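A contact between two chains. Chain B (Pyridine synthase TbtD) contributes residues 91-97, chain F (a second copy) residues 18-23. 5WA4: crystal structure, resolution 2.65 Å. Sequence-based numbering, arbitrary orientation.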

# COMPACT_ATOMS: atom_id res chain seq x y z
N MET B 91 -17.43 6.03 -39.78
CA MET B 91 -16.23 5.29 -39.37
C MET B 91 -16.37 3.84 -39.76
O MET B 91 -17.32 3.16 -39.36
CB MET B 91 -15.99 5.42 -37.86
CG MET B 91 -14.53 5.55 -37.49
SD MET B 91 -13.93 7.24 -37.70
CE MET B 91 -14.44 7.95 -36.14
N ALA B 92 -15.42 3.37 -40.55
CA ALA B 92 -15.46 2.05 -41.14
C ALA B 92 -15.83 0.92 -40.16
O ALA B 92 -16.71 0.10 -40.42
CB ALA B 92 -14.14 1.77 -41.79
N ASP B 93 -15.15 0.90 -39.01
CA ASP B 93 -15.44 -0.09 -37.98
C ASP B 93 -15.56 0.62 -36.63
O ASP B 93 -14.57 1.14 -36.10
CB ASP B 93 -14.34 -1.16 -37.93
CG ASP B 93 -14.81 -2.45 -37.27
OD1 ASP B 93 -15.84 -2.42 -36.57
OD2 ASP B 93 -14.13 -3.49 -37.44
N PRO B 94 -16.79 0.66 -36.09
CA PRO B 94 -16.92 1.27 -34.76
C PRO B 94 -16.26 0.38 -33.70
O PRO B 94 -15.71 0.91 -32.74
CB PRO B 94 -18.45 1.37 -34.57
CG PRO B 94 -19.02 0.32 -35.45
CD PRO B 94 -18.08 0.17 -36.62
N SER B 95 -16.26 -0.94 -33.90
CA SER B 95 -15.72 -1.87 -32.91
C SER B 95 -14.19 -1.76 -32.69
O SER B 95 -13.66 -2.23 -31.68
CB SER B 95 -16.07 -3.30 -33.30
OG SER B 95 -15.49 -3.62 -34.55
N ALA B 96 -13.49 -1.14 -33.63
CA ALA B 96 -12.06 -0.95 -33.50
C ALA B 96 -11.74 -0.01 -32.34
O ALA B 96 -10.66 -0.09 -31.75
CB ALA B 96 -11.49 -0.42 -34.80
N PHE B 97 -12.67 0.88 -32.01
CA PHE B 97 -12.47 1.82 -30.91
C PHE B 97 -12.98 1.24 -29.59
O PHE B 97 -12.77 1.82 -28.53
CB PHE B 97 -13.18 3.13 -31.21
CG PHE B 97 -12.56 3.90 -32.33
CD1 PHE B 97 -12.76 3.53 -33.64
CD2 PHE B 97 -11.77 5.01 -32.06
CE1 PHE B 97 -12.18 4.26 -34.66
CE2 PHE B 97 -11.18 5.73 -33.07
CZ PHE B 97 -11.39 5.36 -34.38
N HIS F 18 -5.31 0.05 -39.75
CA HIS F 18 -5.66 0.62 -38.46
C HIS F 18 -7.15 0.88 -38.29
O HIS F 18 -7.83 0.20 -37.50
CB HIS F 18 -4.87 1.91 -38.25
CG HIS F 18 -3.39 1.70 -38.20
ND1 HIS F 18 -2.48 2.67 -38.56
CD2 HIS F 18 -2.65 0.62 -37.84
CE1 HIS F 18 -1.25 2.20 -38.42
NE2 HIS F 18 -1.33 0.95 -37.99
N ALA F 19 -7.66 1.86 -39.03
CA ALA F 19 -9.03 2.32 -38.84
C ALA F 19 -10.08 1.37 -39.42
O ALA F 19 -11.03 1.01 -38.71
CB ALA F 19 -9.19 3.72 -39.44
N GLY F 20 -9.91 0.95 -40.67
CA GLY F 20 -10.90 0.14 -41.38
C GLY F 20 -11.35 -1.14 -40.68
O GLY F 20 -10.78 -1.52 -39.66
N PRO F 21 -12.38 -1.80 -41.24
CA PRO F 21 -12.96 -3.04 -40.69
C PRO F 21 -11.98 -4.19 -40.64
O PRO F 21 -11.69 -4.76 -41.68
CB PRO F 21 -14.09 -3.38 -41.68
CG PRO F 21 -14.39 -2.12 -42.40
CD PRO F 21 -13.09 -1.35 -42.45
N MET F 22 -11.50 -4.55 -39.46
CA MET F 22 -10.56 -5.66 -39.36
C MET F 22 -11.20 -6.97 -39.82
O MET F 22 -10.50 -7.90 -40.22
CB MET F 22 -10.05 -5.80 -37.92
CG MET F 22 -8.65 -6.42 -37.79
SD MET F 22 -7.32 -5.34 -38.40
CE MET F 22 -6.84 -6.22 -39.87
N ASP F 23 -12.53 -7.06 -39.75
CA ASP F 23 -13.20 -8.30 -40.12
C ASP F 23 -13.24 -8.49 -41.63
O ASP F 23 -13.42 -9.60 -42.14
CB ASP F 23 -14.62 -8.34 -39.56
CG ASP F 23 -14.67 -8.86 -38.15
OD1 ASP F 23 -13.61 -9.27 -37.63
OD2 ASP F 23 -15.77 -8.89 -37.56

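The contact between these two copies of pyridine synthase TbtD is small, burying 272 Å² with both sides summed, and it is made largely by loop against loop. The backbones come nearest where Ala B92 CA lies 4.9 Å from Gly F20 CA and Asp B93 CA lies 4.7 Å from Pro F21 CA. Despite this proximity, no hydrogen bond joins main chain to main chain across the contact; short side chains of chain B meet the backbone and the proline ring of chain F.

Asp B93 is the residue most covered by the other stretch. Its CA-to-CB bond points toward chain F, and with chi1 in the t well the carboxylate reaches the segment that runs from Pro F21 into Met F22. Asp B93 OD2 lies 3.5 Å from Pro F21 CA and also 3.5 Å from Met F22 N. The latter pair forms the single hydrogen bond across the stretches, with Met F22 N as donor and Asp B93 OD2 as acceptor. It is weak: the separation is long and the N-H...O angle is only 135°, so the amide points somewhat off the oxygen. Pairing a negatively charged carboxylate with a backbone N-H is nonetheless chemically apt.

The other carboxylate oxygen is engaged within chain B. Asp B93 OD1 accepts a hydrogen bond from Ser B95 N at 3.1 Å and another from Ser B95 OG at 2.4 Å, the latter very short for a hydrogen bond. Ser B95, whose chi1 is in the p well, loses no surface to chain F, yet its two bonds tie down the carboxylate that does make contact. Just beyond, Phe B97 N donates to Pro B94 O at 3.1 Å, closing a turn in the chain after the aspartate.

Ala B92 supplies the apolar part of the contact. Its methyl group points toward chain F and packs against the proline ring, with Ala B92 CB 3.4 Å from Pro F21 CD, a close van der Waals approach. The same methyl lies 3.7 Å from Gly F20 CA, so it rests along the Gly-Pro segment rather than on the ring alone. Gly F20 has no side chain, and a CB built in ideal geometry would point away from chain B, coming within 3.0 Å of Pro F21 CD in its own chain.

Ala F19 is covered nearly as much as Ala B92, but it meets chain B through its carbonyl rather than its methyl. Ala F19 O lies 4.0 Å from Asp B93 CB, 4.2 Å from Ala B96 CB and 4.4 Å from Ala B92 CB, so three beta carbons of chain B gather around one oxygen. These are packing contacts, since none of the carbons offers a polar hydrogen. The interface thus combines close apolar packing at Ala B92 with a single weak polar link from Asp B93.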